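Sphingomyelinase-c (Listeria ivanovii, PDB 1ZWX) belongs to the endonuclease/exonuclease/phosphatase family and has its DNase I-like fold, built on two mixed beta-sheets with helices on the outside. Local coordinates at residues A[163-168]-A[205-210]; A[198-203]-A[218-223]. All coordinates share one frame; numbering follows the deposited sequence.

How the interactions relate
From the N terminus, helix 161-182 leads through strand 189-193 and the turn at 198-203 into helix 203-212, after which the chain runs on in loop to 218-223. Interaction 1 closes the excursion from 163-168 to 205-210, joining helix 161-182 to helix 203-212; interaction 2 closes the shorter one from 198-203 to 218-223, laying the later loop against the turn ahead of that helix. The segments alternate along the sequence, so the two excursions cross instead of nesting, and helix 203-212 belongs to both. Tyr205 connects them physically: it lies in the second segment of interaction 1, yet its ring packs against Tyr200 of interaction 2.

Interaction 1: residues A[163-168]-A[205-210]; sequences TSRAIR and YHDMLK. Unlike the reference sequence in segment 205-210: Leu209 (reference Phe).
Arg165 offers the edge of its guanidinium to Asp207, whose carboxylate is steeply inclined to it: NH2 approaches OD2 from above the carboxylate plane, 73° out of it, although the oxygen lies close to the plane of the guanidinium. Arg165 NH2 lies 3.3 Å from Asp207 OD2, and the N-H...O angle of 143° makes this one-oxygen salt bridge rather long and bent. One helical turn of sequence away, the guanidinium of Arg168 has the backbone O of Ser164 over one face. The imidazole of His206 uses its edge, donating from ND1 to Asp207 OD1 at 3.0 Å, on the anti lone pair. Each carboxylate oxygen thus has a partner of its own, and the histidine restricts the rotation of the group that Arg165 meets. Arg165 spans the gap because its CG is anti to the backbone N (chi1 173°) and the chain beyond stays extended, crossing Asp207 at about a right angle. It also packs against Asp203 and Glu204 at the start of the helix. This surface bridge joins helix 161-182 to helix 203-212, which are also linked by the Arg168-Glu204 salt bridge, while Tyr205 and Met208 pack helix 203-212 onto strand 248-252.

Interaction 2: residues A[198-203]-A[218-223]; sequences VNYGTD and ANFNGQ
Tyr200 and Phe220 reach across from their two loops and pass one another head to tail, their side chains running in opposite senses. Their rings are inclined at 42° with centroids 4.7 Å apart, an inclined pairing, intermediate in tilt. One side of Phe220 does the touching: its CD2 and CE2 lie over a face of the tyrosine, shifted toward the rim. Phe220 CD2 comes within 3.5 Å of Tyr200 CE1, and Phe220 CE2 sits 3.6 Å from Tyr200 CD1. In both residues CG is anti to the backbone N (chi1 176° in Tyr200 and -161° in Phe220), which carries each ring out toward the opposing loop. On the same side of the ring plane, beside CD2, the tyrosine ring also meets backbone: Tyr200 CD2 is 3.5 Å from Gly222 CA, a close approach of ring to chain at a residue without a side chain.

The surroundings add more aromatic surface. Tyr205 pairs edge-to-face with Tyr200; the Tyr246 ring meets that of Phe220, and the Tyr246 backbone hydrogen-bonds to that of Tyr200. The segment bearing the tyrosine is a turn, braced by the bond from Thr202 OG1 to Asn199 O (2.7 Å, in the carbonyl plane); Thr202 OG1 also caps Tyr205 N. Asn199 to Thr202 form a type II beta turn, with Gly201 at the third position adopting the positive phi characteristic of that turn. Thr202 is then the N-cap of helix 203-212. The whole is an aromatic cluster joining a helix-entry turn to a surface loop of the DNase I-like fold.

Interaction 1: residues A[163-168]-A[205-210]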
ATOM      1  N   THR A 163       1.932   5.791  21.503  1.00 24.24           N
ATOM      2  CA  THR A 163       3.133   5.150  21.004  1.00 23.16           C
ATOM      3  C   THR A 163       3.032   4.845  19.464  1.00 22.46           C
ATOM      4  O   THR A 163       3.947   5.155  18.701  1.00 21.83           O
ATOM      5  CB  THR A 163       3.414   3.871  21.793  1.00 22.95           C
ATOM      6  OG1 THR A 163       3.837   4.231  23.117  1.00 24.56           O
ATOM      7  CG2 THR A 163       4.565   3.092  21.139  1.00 23.47           C
ATOM      8  N   SER A 164       1.951   4.222  19.048  1.00 22.15           N
ATOM      9  CA  SER A 164       1.811   3.904  17.613  1.00 23.50           C
ATOM     10  C   SER A 164       1.730   5.221  16.789  1.00 23.21           C
ATOM     11  O   SER A 164       2.319   5.323  15.720  1.00 22.77           O
ATOM     12  CB  SER A 164       0.669   2.922  17.356  1.00 23.05           C
ATOM     13  OG  SER A 164      -0.568   3.393  17.844  1.00 26.34           O
ATOM     14  N   ARG A 165       1.059   6.236  17.316  1.00 22.43           N
ATOM     15  CA  ARG A 165       1.078   7.560  16.656  1.00 23.88           C
ATOM     16  C   ARG A 165       2.482   8.186  16.515  1.00 22.60           C
ATOM     17  O   ARG A 165       2.861   8.737  15.441  1.00 21.93           O
ATOM     18  CB  ARG A 165       0.059   8.501  17.346  1.00 23.33           C
ATOM     19  CG  ARG A 165       0.104   9.960  16.856  1.00 26.77           C
ATOM     20  CD  ARG A 165      -1.129  10.726  17.345  1.00 27.84           C
ATOM     21  NE  ARG A 165      -1.184  12.081  16.778  1.00 33.05           N
ATOM     22  CZ  ARG A 165      -2.136  12.978  17.038  1.00 34.18           C
ATOM     23  NH1 ARG A 165      -3.138  12.679  17.869  1.00 35.01           N
ATOM     24  NH2 ARG A 165      -2.080  14.181  16.473  1.00 32.15           N
ATOM     25  N   ALA A 166       3.275   8.129  17.583  1.00 21.95           N
ATOM     26  CA  ALA A 166       4.644   8.625  17.532  1.00 21.75           C
ATOM     27  C   ALA A 166       5.485   7.863  16.511  1.00 22.25           C
ATOM     28  O   ALA A 166       6.265   8.463  15.764  1.00 21.18           O
ATOM     29  CB  ALA A 166       5.313   8.525  18.907  1.00 22.97           C
ATOM     30  N   ILE A 167       5.367   6.530  16.512  1.00 20.50           N
ATOM     31  CA  ILE A 167       6.125   5.724  15.551  1.00 19.98           C
ATOM     32  C   ILE A 167       5.734   6.131  14.103  1.00 19.10           C
ATOM     33  O   ILE A 167       6.616   6.385  13.292  1.00 19.86           O
ATOM     34  CB  ILE A 167       5.902   4.183  15.768  1.00 19.77           C
ATOM     35  CG1 ILE A 167       6.497   3.740  17.118  1.00 19.89           C
ATOM     36  CG2 ILE A 167       6.589   3.372  14.657  1.00 18.75           C
ATOM     37  CD1 ILE A 167       5.896   2.393  17.599  1.00 18.40           C
ATOM     38  N   ARG A 168       4.442   6.219  13.814  1.00 21.16           N
ATOM     39  CA  ARG A 168       3.971   6.610  12.458  1.00 20.88           C
ATOM     40  C   ARG A 168       4.466   7.999  12.080  1.00 22.07           C
ATOM     41  O   ARG A 168       4.831   8.244  10.946  1.00 20.77           O
ATOM     42  CB  ARG A 168       2.474   6.608  12.357  1.00 22.69           C
ATOM     43  CG  ARG A 168       1.870   5.225  12.221  1.00 22.62           C
ATOM     44  CD  ARG A 168       0.430   5.311  11.879  1.00 20.52           C
ATOM     45  NE  ARG A 168      -0.441   5.718  12.992  1.00 21.71           N
ATOM     46  CZ  ARG A 168      -0.997   4.889  13.871  1.00 21.80           C
ATOM     47  NH1 ARG A 168      -0.815   3.558  13.778  1.00 20.18           N
ATOM     48  NH2 ARG A 168      -1.769   5.409  14.834  1.00 23.67           N
ATOM     49  N   TYR A 205      -4.688  12.610  11.337  1.00 24.56           N
ATOM     50  CA  TYR A 205      -4.815  12.876   9.889  1.00 25.35           C
ATOM     51  C   TYR A 205      -4.318  14.286   9.545  1.00 25.83           C
ATOM     52  O   TYR A 205      -3.475  14.459   8.668  1.00 24.93           O
ATOM     53  CB  TYR A 205      -6.238  12.688   9.398  1.00 25.35           C
ATOM     54  CG  TYR A 205      -6.327  12.888   7.884  1.00 26.85           C
ATOM     55  CD1 TYR A 205      -6.033  11.831   6.995  1.00 26.87           C
ATOM     56  CD2 TYR A 205      -6.656  14.128   7.346  1.00 26.94           C
ATOM     57  CE1 TYR A 205      -6.090  12.014   5.612  1.00 26.08           C
ATOM     58  CE2 TYR A 205      -6.720  14.320   5.940  1.00 26.34           C
ATOM     59  CZ  TYR A 205      -6.418  13.268   5.095  1.00 26.84           C
ATOM     60  OH  TYR A 205      -6.492  13.455   3.733  1.00 27.18           O
ATOM     61  N   HIS A 206      -4.800  15.287  10.283  1.00 26.99           N
ATOM     62  CA  HIS A 206      -4.306  16.664  10.144  1.00 27.55           C
ATOM     63  C   HIS A 206      -2.811  16.727  10.183  1.00 27.04           C
ATOM     64  O   HIS A 206      -2.181  17.323   9.288  1.00 26.65           O
ATOM     65  CB  HIS A 206      -4.915  17.601  11.226  1.00 29.19           C
ATOM     66  CG  HIS A 206      -4.265  18.953  11.272  1.00 33.51           C
ATOM     67  ND1 HIS A 206      -3.032  19.170  11.850  1.00 38.31           N
ATOM     68  CD2 HIS A 206      -4.664  20.151  10.778  1.00 37.53           C
ATOM     69  CE1 HIS A 206      -2.697  20.442  11.713  1.00 39.18           C
ATOM     70  NE2 HIS A 206      -3.669  21.059  11.060  1.00 39.04           N
ATOM     71  N   ASP A 207      -2.206  16.097  11.195  1.00 26.01           N
ATOM     72  CA  ASP A 207      -0.766  16.131  11.337  1.00 25.35           C
ATOM     73  C   ASP A 207      -0.019  15.397  10.226  1.00 25.44           C
ATOM     74  O   ASP A 207       1.081  15.808   9.837  1.00 25.57           O
ATOM     75  CB  ASP A 207      -0.346  15.557  12.686  1.00 26.53           C
ATOM     76  CG  ASP A 207      -0.600  16.534  13.845  1.00 29.38           C
ATOM     77  OD1 ASP A 207      -1.338  17.545  13.681  1.00 31.06           O
ATOM     78  OD2 ASP A 207      -0.070  16.255  14.915  1.00 35.44           O
ATOM     79  N   MET A 208      -0.584  14.279   9.774  1.00 24.91           N
ATOM     80  CA  MET A 208       0.010  13.518   8.651  1.00 24.61           C
ATOM     81  C   MET A 208       0.165  14.406   7.412  1.00 23.80           C
ATOM     82  O   MET A 208       1.199  14.350   6.742  1.00 24.51           O
ATOM     83  CB  MET A 208      -0.862  12.328   8.272  1.00 23.55           C
ATOM     84  CG  MET A 208      -0.361  11.612   6.973  1.00 22.15           C
ATOM     85  SD  MET A 208      -1.133   9.993   6.752  1.00 24.58           S
ATOM     86  CE  MET A 208      -2.795  10.427   6.385  1.00 19.81           C
ATOM     87  N   LEU A 209      -0.861  15.205   7.121  1.00 24.46           N
ATOM     88  CA  LEU A 209      -0.790  16.161   5.985  1.00 25.86           C
ATOM     89  C   LEU A 209       0.470  17.017   6.097  1.00 25.88           C
ATOM     90  O   LEU A 209       1.225  17.201   5.110  1.00 25.53           O
ATOM     91  CB  LEU A 209      -2.091  16.980   5.809  1.00 26.55           C
ATOM     92  CG  LEU A 209      -3.415  16.234   5.550  1.00 28.17           C
ATOM     93  CD1 LEU A 209      -4.568  17.174   5.268  1.00 29.30           C
ATOM     94  CD2 LEU A 209      -3.298  15.146   4.463  1.00 28.63           C
ATOM     95  N   LYS A 210       0.781  17.472   7.312  1.00 24.54           N
ATOM     96  CA  LYS A 210       1.959  18.306   7.504  1.00 24.13           C
ATOM     97  C   LYS A 210       3.264  17.540   7.446  1.00 23.62           C
ATOM     98  O   LYS A 210       4.281  18.047   6.963  1.00 23.43           O
ATOM     99  CB  LYS A 210       1.870  19.092   8.848  1.00 24.95           C
ATOM    100  CG  LYS A 210       0.707  20.079   8.936  1.00 24.85           C
ATOM    101  CD  LYS A 210       0.921  21.269   7.979  1.00 29.43           C
ATOM    102  CE  LYS A 210      -0.085  22.427   8.169  1.00 32.44           C
ATOM    103  NZ  LYS A 210      -1.312  22.004   8.898  1.00 35.42           N
TER

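Interaction 2: residues A[198-203]-A[218-223]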
ATOM      1  N   VAL A 198      -3.501   5.796   9.315  1.00 23.10           N
ATOM      2  CA  VAL A 198      -4.010   7.013   9.946  1.00 22.89           C
ATOM      3  C   VAL A 198      -5.438   7.186   9.451  1.00 24.21           C
ATOM      4  O   VAL A 198      -5.681   7.312   8.243  1.00 23.56           O
ATOM      5  CB  VAL A 198      -3.137   8.227   9.612  1.00 22.70           C
ATOM      6  CG1 VAL A 198      -3.759   9.564  10.177  1.00 21.18           C
ATOM      7  CG2 VAL A 198      -1.727   8.024  10.105  1.00 22.14           C
ATOM      8  N   ASN A 199      -6.391   7.150  10.388  1.00 25.19           N
ATOM      9  CA  ASN A 199      -7.792   7.254  10.073  1.00 26.97           C
ATOM     10  C   ASN A 199      -8.163   8.696   9.671  1.00 27.38           C
ATOM     11  O   ASN A 199      -7.763   9.672  10.336  1.00 26.32           O
ATOM     12  CB  ASN A 199      -8.623   6.741  11.280  1.00 28.70           C
ATOM     13  CG  ASN A 199     -10.096   6.581  10.967  1.00 30.51           C
ATOM     14  OD1 ASN A 199     -10.504   6.355   9.825  1.00 31.70           O
ATOM     15  ND2 ASN A 199     -10.919   6.702  12.002  1.00 36.06           N
ATOM     16  N   TYR A 200      -8.881   8.812   8.558  1.00 27.97           N
ATOM     17  CA  TYR A 200      -9.224  10.092   7.964  1.00 29.69           C
ATOM     18  C   TYR A 200     -10.007  10.947   8.950  1.00 31.34           C
ATOM     19  O   TYR A 200     -10.829  10.425   9.698  1.00 31.30           O
ATOM     20  CB  TYR A 200     -10.100   9.901   6.717  1.00 30.72           C
ATOM     21  CG  TYR A 200     -10.549  11.231   6.137  1.00 30.99           C
ATOM     22  CD1 TYR A 200      -9.621  12.087   5.521  1.00 32.60           C
ATOM     23  CD2 TYR A 200     -11.883  11.657   6.236  1.00 31.32           C
ATOM     24  CE1 TYR A 200     -10.014  13.336   4.984  1.00 32.64           C
ATOM     25  CE2 TYR A 200     -12.287  12.903   5.713  1.00 29.84           C
ATOM     26  CZ  TYR A 200     -11.350  13.727   5.097  1.00 32.47           C
ATOM     27  OH  TYR A 200     -11.726  14.956   4.585  1.00 33.78           O
ATOM     28  N   GLY A 201      -9.724  12.245   8.937  1.00 31.72           N
ATOM     29  CA  GLY A 201     -10.533  13.224   9.649  1.00 33.89           C
ATOM     30  C   GLY A 201     -10.252  13.297  11.130  1.00 34.41           C
ATOM     31  O   GLY A 201     -11.061  13.833  11.875  1.00 36.24           O
ATOM     32  N   THR A 202      -9.120  12.750  11.562  1.00 33.42           N
ATOM     33  CA  THR A 202      -8.722  12.770  12.969  1.00 31.92           C
ATOM     34  C   THR A 202      -7.664  13.844  13.119  1.00 31.24           C
ATOM     35  O   THR A 202      -7.188  14.395  12.102  1.00 29.84           O
ATOM     36  CB  THR A 202      -8.127  11.410  13.413  1.00 32.46           C
ATOM     37  OG1 THR A 202      -7.062  11.017  12.518  1.00 32.30           O
ATOM     38  CG2 THR A 202      -9.195  10.325  13.480  1.00 31.60           C
ATOM     39  N   ASP A 203      -7.300  14.167  14.373  1.00 30.52           N
ATOM     40  CA  ASP A 203      -6.140  15.016  14.636  1.00 29.67           C
ATOM     41  C   ASP A 203      -4.883  14.454  13.968  1.00 28.19           C
ATOM     42  O   ASP A 203      -4.096  15.212  13.390  1.00 27.05           O
ATOM     43  CB  ASP A 203      -5.863  15.160  16.135  1.00 31.11           C
ATOM     44  CG  ASP A 203      -6.870  16.067  16.845  1.00 34.51           C
ATOM     45  OD1 ASP A 203      -7.754  16.662  16.195  1.00 37.15           O
ATOM     46  OD2 ASP A 203      -6.778  16.174  18.084  1.00 39.46           O
ATOM     47  N   ALA A 218      -8.928  15.906  -3.993  1.00 35.36           N
ATOM     48  CA  ALA A 218     -10.075  16.767  -4.290  1.00 36.93           C
ATOM     49  C   ALA A 218     -11.419  16.088  -4.038  1.00 38.37           C
ATOM     50  O   ALA A 218     -11.581  14.877  -4.293  1.00 38.24           O
ATOM     51  CB  ALA A 218     -10.001  17.266  -5.740  1.00 36.94           C
ATOM     52  N   ASN A 219     -12.387  16.881  -3.566  1.00 39.50           N
ATOM     53  CA  ASN A 219     -13.732  16.403  -3.250  1.00 41.08           C
ATOM     54  C   ASN A 219     -13.683  15.057  -2.530  1.00 42.17           C
ATOM     55  O   ASN A 219     -14.305  14.081  -2.963  1.00 42.78           O
ATOM     56  CB  ASN A 219     -14.595  16.311  -4.515  1.00 41.94           C
ATOM     57  N   PHE A 220     -12.927  15.021  -1.435  1.00 43.19           N
ATOM     58  CA  PHE A 220     -12.647  13.777  -0.724  1.00 43.74           C
ATOM     59  C   PHE A 220     -13.866  13.262   0.018  1.00 44.47           C
ATOM     60  O   PHE A 220     -14.509  14.015   0.740  1.00 45.12           O
ATOM     61  CB  PHE A 220     -11.495  13.966   0.262  1.00 43.23           C
ATOM     62  CG  PHE A 220     -10.868  12.675   0.694  1.00 42.72           C
ATOM     63  CD1 PHE A 220      -9.979  12.009  -0.149  1.00 41.66           C
ATOM     64  CD2 PHE A 220     -11.206  12.093   1.916  1.00 42.78           C
ATOM     65  CE1 PHE A 220      -9.397  10.795   0.240  1.00 40.80           C
ATOM     66  CE2 PHE A 220     -10.648  10.871   2.309  1.00 42.89           C
ATOM     67  CZ  PHE A 220      -9.735  10.229   1.469  1.00 42.18           C
ATOM     68  N   ASN A 221     -14.183  11.983  -0.161  1.00 44.66           N
ATOM     69  CA  ASN A 221     -15.244  11.357   0.621  1.00 45.28           C
ATOM     70  C   ASN A 221     -14.722  10.381   1.696  1.00 45.49           C
ATOM     71  O   ASN A 221     -14.380   9.221   1.412  1.00 45.23           O
ATOM     72  CB  ASN A 221     -16.268  10.686  -0.287  1.00 45.18           C
ATOM     73  CG  ASN A 221     -17.439  10.109   0.479  1.00 45.34           C
ATOM     74  OD1 ASN A 221     -18.194   9.303  -0.054  1.00 47.63           O
ATOM     75  ND2 ASN A 221     -17.602  10.520   1.725  1.00 45.62           N
ATOM     76  N   GLY A 222     -14.680  10.881   2.927  1.00 45.90           N
ATOM     77  CA  GLY A 222     -14.197  10.121   4.072  1.00 46.48           C
ATOM     78  C   GLY A 222     -15.232   9.211   4.704  1.00 46.75           C
ATOM     79  O   GLY A 222     -14.880   8.374   5.527  1.00 47.07           O
ATOM     80  N   GLN A 223     -16.505   9.379   4.328  1.00 47.31           N
ATOM     81  CA  GLN A 223     -17.592   8.508   4.814  1.00 47.05           C
ATOM     82  C   GLN A 223     -17.393   7.071   4.331  1.00 46.49           C
ATOM     83  O   GLN A 223     -17.927   6.122   4.901  1.00 47.49           O
ATOM     84  CB  GLN A 223     -18.964   9.057   4.413  1.00 47.36           C
TER